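Local coordinates for oligopeptide-binding protein oppA (Lactococcus lactis, PDB 3DRF) that captures extracellular oligopeptides in a voluminous cavity as the receptor of the OppABCDF transporter, which takes up peptides longer than three residues, at residues E344-F349 with S354-S359; E377-D382 with I430-K435; D391-N396 with K407-V412. All blocks are in the same frame, centred on the assembly; numbering follows the deposited sequence.

Contact 1: E344-F349 with S354-S359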
loop_
_atom_site.group_PDB
_atom_site.type_symbol
_atom_site.label_atom_id
_atom_site.label_comp_id
_atom_site.label_asym_id
_atom_site.label_seq_id
_atom_site.Cartn_x
_atom_site.Cartn_y
_atom_site.Cartn_z
ATOM N N GLU A 344 5.485 -21.954 -11.403
ATOM C CA GLU A 344 6.211 -22.017 -12.669
ATOM C C GLU A 344 6.669 -20.622 -13.138
ATOM O O GLU A 344 7.758 -20.456 -13.567
ATOM C CB GLU A 344 5.346 -22.666 -13.759
ATOM C CG GLU A 344 5.149 -24.156 -13.643
ATOM C CD GLU A 344 4.519 -24.757 -14.869
ATOM O OE1 GLU A 344 4.012 -24.094 -15.748
ATOM O OE2 GLU A 344 4.611 -25.982 -14.882
ATOM N N VAL A 345 5.806 -19.614 -13.030
ATOM C CA VAL A 345 6.143 -18.231 -13.405
ATOM C C VAL A 345 7.274 -17.721 -12.524
ATOM O O VAL A 345 8.220 -17.202 -13.008
ATOM C CB VAL A 345 4.863 -17.339 -13.278
ATOM C CG1 VAL A 345 5.232 -15.877 -13.308
ATOM C CG2 VAL A 345 3.855 -17.728 -14.394
ATOM N N ASP A 346 7.162 -17.917 -11.212
ATOM C CA ASP A 346 8.198 -17.434 -10.276
ATOM C C ASP A 346 9.568 -18.117 -10.516
ATOM O O ASP A 346 10.553 -17.498 -10.502
ATOM C CB ASP A 346 7.777 -17.647 -8.818
ATOM C CG ASP A 346 6.696 -16.681 -8.344
ATOM O OD1 ASP A 346 6.392 -15.740 -8.988
ATOM O OD2 ASP A 346 6.191 -17.003 -7.284
ATOM N N ASN A 347 9.523 -19.411 -10.787
ATOM C CA ASN A 347 10.749 -20.200 -11.102
ATOM C C ASN A 347 11.409 -19.676 -12.380
ATOM O O ASN A 347 12.584 -19.539 -12.429
ATOM C CB ASN A 347 10.417 -21.716 -11.220
ATOM C CG ASN A 347 10.041 -22.349 -9.891
ATOM O OD1 ASN A 347 10.286 -21.820 -8.884
ATOM N ND2 ASN A 347 9.460 -23.519 -9.945
ATOM N N LYS A 348 10.613 -19.368 -13.383
ATOM C CA LYS A 348 11.130 -18.932 -14.683
ATOM C C LYS A 348 11.698 -17.517 -14.674
ATOM O O LYS A 348 12.654 -17.260 -15.335
ATOM C CB LYS A 348 10.008 -19.005 -15.713
ATOM C CG LYS A 348 10.469 -18.573 -17.147
ATOM C CD LYS A 348 9.440 -19.022 -18.228
ATOM C CE LYS A 348 9.845 -18.554 -19.645
ATOM N NZ LYS A 348 8.797 -18.966 -20.559
ATOM N N PHE A 349 11.061 -16.616 -13.937
ATOM C CA PHE A 349 11.347 -15.184 -14.089
ATOM C C PHE A 349 11.904 -14.463 -12.873
ATOM O O PHE A 349 12.495 -13.455 -13.050
ATOM C CB PHE A 349 10.081 -14.419 -14.554
ATOM C CG PHE A 349 9.527 -14.847 -15.905
ATOM C CD1 PHE A 349 10.192 -14.513 -17.087
ATOM C CD2 PHE A 349 8.319 -15.526 -16.006
ATOM C CE1 PHE A 349 9.680 -14.878 -18.283
ATOM C CE2 PHE A 349 7.814 -15.878 -17.212
ATOM C CZ PHE A 349 8.497 -15.524 -18.362
ATOM N N SER A 354 10.756 -14.134 -5.588
ATOM C CA SER A 354 9.292 -14.255 -5.366
ATOM C C SER A 354 8.946 -15.677 -4.978
ATOM O O SER A 354 9.363 -16.605 -5.627
ATOM C CB SER A 354 8.514 -13.862 -6.622
ATOM O OG SER A 354 8.726 -12.518 -6.926
ATOM N N THR A 355 8.133 -15.814 -3.970
ATOM C CA THR A 355 7.664 -17.091 -3.478
ATOM C C THR A 355 6.124 -17.112 -3.555
ATOM O O THR A 355 5.499 -16.257 -3.023
ATOM C CB THR A 355 8.090 -17.296 -1.995
ATOM O OG1 THR A 355 9.536 -17.230 -1.897
ATOM C CG2 THR A 355 7.605 -18.640 -1.503
ATOM N N PRO A 356 5.554 -18.126 -4.180
ATOM C CA PRO A 356 4.081 -18.204 -4.256
ATOM C C PRO A 356 3.486 -18.133 -2.841
ATOM O O PRO A 356 3.908 -18.883 -1.971
ATOM C CB PRO A 356 3.818 -19.610 -4.850
ATOM C CG PRO A 356 5.052 -19.817 -5.771
ATOM C CD PRO A 356 6.194 -19.230 -4.960
ATOM N N ALA A 357 2.557 -17.222 -2.653
ATOM C CA ALA A 357 1.947 -17.003 -1.346
ATOM C C ALA A 357 0.877 -18.054 -1.039
ATOM O O ALA A 357 0.143 -18.420 -1.857
ATOM C CB ALA A 357 1.302 -15.587 -1.298
ATOM N N ASN A 358 0.856 -18.493 0.212
ATOM C CA ASN A 358 -0.191 -19.390 0.727
ATOM C C ASN A 358 -1.390 -18.647 1.341
ATOM O O ASN A 358 -2.393 -19.224 1.578
ATOM C CB ASN A 358 0.401 -20.353 1.805
ATOM C CG ASN A 358 0.839 -19.626 3.065
ATOM O OD1 ASN A 358 1.424 -18.586 2.992
ATOM N ND2 ASN A 358 0.513 -20.181 4.204
ATOM N N SER A 359 -1.180 -17.376 1.597
ATOM C CA SER A 359 -2.160 -16.507 2.301
ATOM C C SER A 359 -1.798 -15.034 2.095
ATOM O O SER A 359 -0.867 -14.725 1.458
ATOM C CB SER A 359 -2.194 -16.839 3.799
ATOM O OG SER A 359 -1.191 -16.103 4.455
#
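D346 on helix 342-349 and S354 on strand 354-356 stand with their CA atoms 6.0 Å apart, where the axes of the two short segments run nearly antiparallel (164°) and come within 8.1 Å of each other. One aspartate supplies the whole helix side of the meeting. CB and CG of D346 lie beside the carbonyl oxygen of S354, and OD1 rests against the S354 side chain, 3.7 Å from its CB. The other carboxylate oxygen reaches further along the strand: OD2 comes to 3.2 Å from CD of P356 and 3.4 Å from CG of the same ring. Because CG of D346 is anti to its own carbonyl carbon (chi1 -74°), the carboxylate is carried off the helix to the strand, and the D346 and P356 side chains slide past each other in opposite directions. P356 N is close to OD2 but, as a proline nitrogen, has no hydrogen to give.

The arrangement is a tight helix-to-strand connection in the solute-binding fold of family 5. The strand it delivers pairs antiparallel with strand 536-549, through backbone bonds of T355 with F541 and of A357 with T539, in the mixed sheet that also includes strand 292-307. The hydroxyl of S350, in the four-residue link, bonds both D346 O and S354 N, tying the end of the helix to the start of the strand.

The buried carboxylate of D346 finds its strongest partner in that neighbouring strand, where N540 ND2 donates to OD2. N540 also makes a weak bond to T355 O, so one amide serves both segments. V345 and F349, on another face of the helix, pack instead against helix 422-435.

Contact 2: E377-D382 with I430-K435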
loop_
_atom_site.group_PDB
_atom_site.type_symbol
_atom_site.label_atom_id
_atom_site.label_comp_id
_atom_site.label_asym_id
_atom_site.label_seq_id
_atom_site.Cartn_x
_atom_site.Cartn_y
_atom_site.Cartn_z
ATOM N N GLU A 377 -1.126 -21.864 -4.001
ATOM C CA GLU A 377 0.305 -21.857 -4.362
ATOM C C GLU A 377 0.771 -23.046 -5.255
ATOM O O GLU A 377 1.835 -23.019 -5.786
ATOM C CB GLU A 377 1.183 -21.743 -3.091
ATOM C CG GLU A 377 1.084 -22.939 -2.112
ATOM C CD GLU A 377 -0.072 -22.880 -1.099
ATOM O OE1 GLU A 377 -0.889 -22.033 -1.209
ATOM O OE2 GLU A 377 -0.137 -23.752 -0.246
ATOM N N LYS A 378 -0.083 -24.070 -5.347
ATOM C CA LYS A 378 0.157 -25.225 -6.221
ATOM C C LYS A 378 -0.934 -25.293 -7.282
ATOM O O LYS A 378 -2.073 -25.289 -6.981
ATOM C CB LYS A 378 0.148 -26.522 -5.381
ATOM C CG LYS A 378 0.349 -27.797 -6.162
ATOM C CD LYS A 378 0.475 -28.942 -5.215
ATOM C CE LYS A 378 0.722 -30.300 -5.971
ATOM N NZ LYS A 378 1.864 -30.204 -6.911
ATOM N N GLN A 379 -0.516 -25.339 -8.546
ATOM C CA GLN A 379 -1.476 -25.461 -9.641
ATOM C C GLN A 379 -2.255 -26.785 -9.486
ATOM O O GLN A 379 -1.677 -27.773 -9.160
ATOM C CB GLN A 379 -0.767 -25.424 -11.007
ATOM C CG GLN A 379 -1.799 -25.384 -12.173
ATOM C CD GLN A 379 -1.129 -25.328 -13.558
ATOM O OE1 GLN A 379 -1.583 -24.671 -14.438
ATOM N NE2 GLN A 379 -0.084 -26.063 -13.710
ATOM N N ASP A 380 -3.556 -26.734 -9.688
ATOM C CA ASP A 380 -4.390 -27.961 -9.673
ATOM C C ASP A 380 -5.483 -27.822 -10.739
ATOM O O ASP A 380 -6.603 -27.516 -10.470
ATOM C CB ASP A 380 -4.941 -28.236 -8.267
ATOM C CG ASP A 380 -5.467 -29.651 -8.118
ATOM O OD1 ASP A 380 -5.706 -30.270 -9.124
ATOM O OD2 ASP A 380 -5.573 -30.050 -6.981
ATOM N N LEU A 381 -5.112 -28.138 -11.962
ATOM C CA LEU A 381 -6.036 -28.063 -13.097
ATOM C C LEU A 381 -7.176 -29.095 -12.976
ATOM O O LEU A 381 -8.260 -28.826 -13.285
ATOM C CB LEU A 381 -5.291 -28.270 -14.440
ATOM C CG LEU A 381 -4.342 -27.110 -14.785
ATOM C CD1 LEU A 381 -3.426 -27.597 -15.933
ATOM C CD2 LEU A 381 -5.131 -25.911 -15.274
ATOM N N ASP A 382 -6.869 -30.270 -12.448
ATOM C CA ASP A 382 -7.907 -31.276 -12.274
ATOM C C ASP A 382 -8.986 -30.799 -11.282
ATOM O O ASP A 382 -10.138 -30.959 -11.511
ATOM C CB ASP A 382 -7.339 -32.640 -11.787
ATOM C CG ASP A 382 -6.451 -33.341 -12.808
ATOM O OD1 ASP A 382 -6.392 -32.926 -13.922
ATOM O OD2 ASP A 382 -5.816 -34.262 -12.383
ATOM N N ILE A 430 -3.850 -16.570 -19.238
ATOM C CA ILE A 430 -4.947 -16.756 -20.183
ATOM C C ILE A 430 -4.947 -18.204 -20.763
ATOM O O ILE A 430 -5.978 -18.806 -20.874
ATOM C CB ILE A 430 -4.875 -15.662 -21.297
ATOM C CG1 ILE A 430 -5.286 -14.308 -20.693
ATOM C CG2 ILE A 430 -5.850 -16.003 -22.464
ATOM C CD1 ILE A 430 -5.108 -13.072 -21.658
ATOM N N GLN A 431 -3.772 -18.687 -21.114
ATOM C CA GLN A 431 -3.579 -20.052 -21.576
ATOM C C GLN A 431 -3.971 -21.067 -20.502
ATOM O O GLN A 431 -4.620 -22.003 -20.804
ATOM C CB GLN A 431 -2.109 -20.242 -21.990
ATOM C CG GLN A 431 -1.728 -21.666 -22.328
ATOM C CD GLN A 431 -0.220 -21.906 -22.374
ATOM O OE1 GLN A 431 0.599 -21.043 -22.106
ATOM N NE2 GLN A 431 0.131 -23.121 -22.770
ATOM N N GLN A 432 -3.619 -20.856 -19.239
ATOM C CA GLN A 432 -4.047 -21.796 -18.200
ATOM C C GLN A 432 -5.588 -21.786 -18.041
ATOM O O GLN A 432 -6.193 -22.812 -17.886
ATOM C CB GLN A 432 -3.373 -21.498 -16.827
ATOM C CG GLN A 432 -1.840 -21.390 -16.845
ATOM C CD GLN A 432 -1.154 -22.557 -17.573
ATOM O OE1 GLN A 432 -1.377 -23.686 -17.276
ATOM N NE2 GLN A 432 -0.333 -22.217 -18.512
ATOM N N TRP A 433 -6.188 -20.614 -18.109
ATOM C CA TRP A 433 -7.624 -20.505 -17.982
ATOM C C TRP A 433 -8.374 -21.183 -19.163
ATOM O O TRP A 433 -9.376 -21.773 -18.966
ATOM C CB TRP A 433 -7.963 -19.002 -17.789
ATOM C CG TRP A 433 -7.547 -18.535 -16.376
ATOM C CD1 TRP A 433 -7.546 -19.272 -15.276
ATOM C CD2 TRP A 433 -7.012 -17.264 -16.010
ATOM N NE1 TRP A 433 -7.091 -18.560 -14.201
ATOM C CE2 TRP A 433 -6.756 -17.311 -14.629
ATOM C CE3 TRP A 433 -6.768 -16.087 -16.702
ATOM C CZ2 TRP A 433 -6.252 -16.216 -13.913
ATOM C CZ3 TRP A 433 -6.237 -14.970 -15.988
ATOM C CH2 TRP A 433 -5.969 -15.059 -14.611
ATOM N N LYS A 434 -7.793 -21.095 -20.344
ATOM C CA LYS A 434 -8.342 -21.834 -21.494
ATOM C C LYS A 434 -8.345 -23.357 -21.217
ATOM O O LYS A 434 -9.274 -24.020 -21.588
ATOM C CB LYS A 434 -7.564 -21.464 -22.749
ATOM C CG LYS A 434 -8.078 -22.195 -24.023
ATOM C CD LYS A 434 -7.351 -21.664 -25.250
ATOM C CE LYS A 434 -7.905 -22.265 -26.585
ATOM N NZ LYS A 434 -6.972 -21.949 -27.715
ATOM N N LYS A 435 -7.311 -23.868 -20.562
ATOM C CA LYS A 435 -7.277 -25.296 -20.174
ATOM C C LYS A 435 -8.460 -25.705 -19.311
ATOM O O LYS A 435 -8.844 -26.850 -19.336
ATOM C CB LYS A 435 -5.980 -25.689 -19.439
ATOM C CG LYS A 435 -4.670 -25.476 -20.229
ATOM C CD LYS A 435 -3.447 -25.748 -19.311
ATOM C CE LYS A 435 -2.150 -25.489 -20.012
ATOM N NZ LYS A 435 -1.061 -25.798 -19.122
#
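L381 places its CD1 methyl over the aliphatic part of K435, 3.9 Å from CD, while its CD2 methyl lies 4.2 Å from the backbone oxygen of Q432. The leucine stands in the first turn of helix 381-390 and the other two residues on helix 422-435, so the contact sets the start of one helix against the side of another. K435 is extended beyond CG, and its methylenes give L381 an apolar surface before the chain reaches its ammonium group.

That group turns back to its own helix. K435 NZ donates to Q432 OE1 over 2.8 Å, one turn away, meeting the carbonyl at 122° and tilted 22° from its plane. The bend at chi2 of Q432 folds the amide along the helix and puts its oxygen where the lysine can find it. Its NE2 makes a weak bond to N428 O.

Q379 brings a second amide to the same place. Its chain is extended beyond CG and crosses Q432 at about a right angle, the two amide planes 50° apart. A leucine at the position of Q432 would probably leave the ammonium group of K435 without this acceptor and the amide of Q379 without its polar neighbour.

The whole is plain packing of the N-terminus of helix 381-390 against helix 422-435, both within the solute-binding fold of family 5. D380 is the N-cap residue of helix 381-390, its OD1 accepting from K383 N. Helix 330-339 touches both segments: L381 and W433 each meet A339, and W433 NE1 bonds I336 O. On the far side of helix 422-435, I430 packs on strand 439-442.

Contact 3: D391-N396 with K407-V412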
loop_
_atom_site.group_PDB
_atom_site.type_symbol
_atom_site.label_atom_id
_atom_site.label_comp_id
_atom_site.label_asym_id
_atom_site.label_seq_id
_atom_site.Cartn_x
_atom_site.Cartn_y
_atom_site.Cartn_z
ATOM N N ASP A 391 -20.386 -27.403 -10.517
ATOM C CA ASP A 391 -21.191 -26.190 -10.429
ATOM C C ASP A 391 -22.040 -25.913 -11.671
ATOM O O ASP A 391 -22.629 -24.942 -11.781
ATOM C CB ASP A 391 -20.274 -24.967 -10.105
ATOM C CG ASP A 391 -21.025 -23.782 -9.570
ATOM O OD1 ASP A 391 -21.834 -23.923 -8.709
ATOM O OD2 ASP A 391 -20.877 -22.725 -10.121
ATOM N N GLY A 392 -22.090 -26.842 -12.599
ATOM C CA GLY A 392 -22.953 -26.686 -13.757
ATOM C C GLY A 392 -22.405 -25.874 -14.913
ATOM O O GLY A 392 -23.124 -25.456 -15.732
ATOM N N TRP A 393 -21.107 -25.595 -14.890
ATOM C CA TRP A 393 -20.464 -24.878 -15.986
ATOM C C TRP A 393 -19.927 -25.962 -16.962
ATOM O O TRP A 393 -18.817 -26.344 -16.863
ATOM C CB TRP A 393 -19.354 -23.957 -15.424
ATOM C CG TRP A 393 -19.873 -22.692 -14.783
ATOM C CD1 TRP A 393 -20.064 -22.455 -13.455
ATOM C CD2 TRP A 393 -20.340 -21.537 -15.474
ATOM N NE1 TRP A 393 -20.615 -21.222 -13.281
ATOM C CE2 TRP A 393 -20.800 -20.618 -14.486
ATOM C CE3 TRP A 393 -20.443 -21.193 -16.821
ATOM C CZ2 TRP A 393 -21.308 -19.395 -14.800
ATOM C CZ3 TRP A 393 -20.959 -19.964 -17.144
ATOM C CH2 TRP A 393 -21.385 -19.063 -16.108
ATOM N N LYS A 394 -20.801 -26.411 -17.854
ATOM C CA LYS A 394 -20.514 -27.550 -18.731
ATOM C C LYS A 394 -19.713 -27.133 -19.936
ATOM O O LYS A 394 -19.999 -26.171 -20.549
ATOM C CB LYS A 394 -21.852 -28.130 -19.183
ATOM C CG LYS A 394 -21.712 -29.374 -20.086
ATOM C CD LYS A 394 -23.143 -29.984 -20.369
ATOM C CE LYS A 394 -23.102 -30.919 -21.609
ATOM N NZ LYS A 394 -22.249 -32.101 -21.401
ATOM N N LEU A 395 -18.712 -27.897 -20.230
ATOM C CA LEU A 395 -17.889 -27.650 -21.393
ATOM C C LEU A 395 -18.621 -27.831 -22.734
ATOM O O LEU A 395 -19.191 -28.844 -23.007
ATOM C CB LEU A 395 -16.677 -28.589 -21.332
ATOM C CG LEU A 395 -15.579 -28.366 -22.349
ATOM C CD1 LEU A 395 -14.853 -26.997 -22.134
ATOM C CD2 LEU A 395 -14.540 -29.432 -22.172
ATOM N N ASN A 396 -18.567 -26.806 -23.557
ATOM C CA ASN A 396 -18.967 -26.915 -24.948
ATOM C C ASN A 396 -17.752 -27.397 -25.733
ATOM O O ASN A 396 -16.805 -26.666 -25.943
ATOM C CB ASN A 396 -19.455 -25.544 -25.460
ATOM C CG ASN A 396 -19.955 -25.582 -26.902
ATOM O OD1 ASN A 396 -19.590 -26.392 -27.693
ATOM N ND2 ASN A 396 -20.795 -24.659 -27.219
ATOM N N LYS A 407 -25.151 -18.940 -20.923
ATOM C CA LYS A 407 -24.121 -17.905 -20.610
ATOM C C LYS A 407 -22.716 -18.510 -20.828
ATOM O O LYS A 407 -22.420 -19.493 -20.259
ATOM C CB LYS A 407 -24.286 -17.438 -19.147
ATOM C CG LYS A 407 -23.229 -16.470 -18.579
ATOM C CD LYS A 407 -22.828 -15.272 -19.421
ATOM C CE LYS A 407 -21.928 -14.305 -18.582
ATOM N NZ LYS A 407 -21.692 -12.922 -19.178
ATOM N N GLU A 408 -21.899 -17.902 -21.688
ATOM C CA GLU A 408 -20.517 -18.362 -21.878
ATOM C C GLU A 408 -19.650 -17.823 -20.757
ATOM O O GLU A 408 -19.802 -16.673 -20.335
ATOM C CB GLU A 408 -19.930 -17.931 -23.233
ATOM C CG GLU A 408 -18.472 -18.384 -23.430
ATOM C CD GLU A 408 -17.959 -18.217 -24.853
ATOM O OE1 GLU A 408 -17.594 -17.082 -25.236
ATOM O OE2 GLU A 408 -17.885 -19.231 -25.582
ATOM N N LEU A 409 -18.743 -18.663 -20.274
ATOM C CA LEU A 409 -17.844 -18.293 -19.180
ATOM C C LEU A 409 -16.677 -17.470 -19.745
ATOM O O LEU A 409 -15.589 -17.998 -19.988
ATOM C CB LEU A 409 -17.390 -19.548 -18.427
ATOM C CG LEU A 409 -16.606 -19.377 -17.133
ATOM C CD1 LEU A 409 -17.272 -18.385 -16.202
ATOM C CD2 LEU A 409 -16.455 -20.725 -16.435
ATOM N N SER A 410 -16.949 -16.188 -19.979
ATOM C CA SER A 410 -15.993 -15.254 -20.566
ATOM C C SER A 410 -15.803 -14.101 -19.590
ATOM O O SER A 410 -16.769 -13.632 -18.990
ATOM C CB SER A 410 -16.501 -14.732 -21.911
ATOM O OG SER A 410 -16.790 -15.808 -22.791
ATOM N N LEU A 411 -14.557 -13.699 -19.409
ATOM C CA LEU A 411 -14.184 -12.649 -18.430
ATOM C C LEU A 411 -13.109 -11.729 -19.001
ATOM O O LEU A 411 -12.302 -12.107 -19.785
ATOM C CB LEU A 411 -13.666 -13.279 -17.108
ATOM C CG LEU A 411 -14.664 -14.277 -16.465
ATOM C CD1 LEU A 411 -13.987 -15.091 -15.335
ATOM C CD2 LEU A 411 -15.839 -13.555 -15.902
ATOM N N VAL A 412 -13.127 -10.519 -18.478
ATOM C CA VAL A 412 -12.133 -9.507 -18.825
ATOM C C VAL A 412 -11.078 -9.402 -17.725
ATOM O O VAL A 412 -11.393 -9.171 -16.597
ATOM C CB VAL A 412 -12.823 -8.118 -19.019
ATOM C CG1 VAL A 412 -11.760 -7.026 -19.177
ATOM C CG2 VAL A 412 -13.815 -8.134 -20.218
#
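Apolar contact between W393 and L409 dominates this meeting. The leucine crosses the indole at about a right angle and sets CD1 over a face of the six-membered ring, 4.1 Å from its centroid and 9° off the normal, a CH-pi contact. Its CB lies 3.8 Å from W393 CZ3, and CD2 is 4.0 Å from CE3. With CG anti to the backbone N (chi1 -172°), L409 holds both methyls against the ring system.

At the ring edge the partner is polar: K407 O sits near the indole plane, 3.5 Å from W393 CZ3, where the ring hydrogens are probably slightly positive. The K407 side chain adds only its CG, 4.0 Å from W393 CH2, then bends at chi2 and leads its ammonium end away.

In the fold, the two segments flank strand 401-404, antiparallel neighbour of both 394-396 and 407-414 in a three-stranded meander, and the indole reaches from just before strand 394-396 to strand 407-414. Its place there follows the end of helix 381-390, where G392, at positive phi, is the C-prime residue of a Schellman motif. L409 is the centre of an inverse gamma turn that breaks its strand.

Hydrogen bonds from outside fix the tryptophan: NE1 donates to D329 OD2, and W393 O accepts from R402 NH1.

Along the chain, contact 1 closes before contact 2 opens, and contact 3 is nested inside the loop that contact 2 closes. Contacts 1 and 2 have centres 14 Å apart and touch directly, E377 packing on P356 and N358. Contacts 2 and 3, centred 15 Å apart, stay about 6 Å from each other at their nearest atoms, but helix 381-390 leads into strand 394-396 and strand 407-414 is followed by helix 422-435. Contacts 1 and 3 are 28 Å apart between centres. The three thus illustrate how helices and strands alternate beside a shared mixed sheet in a venus fly-trap receptor, contacts 1 and 3 reaching it by their strands and contact 2 lying between them.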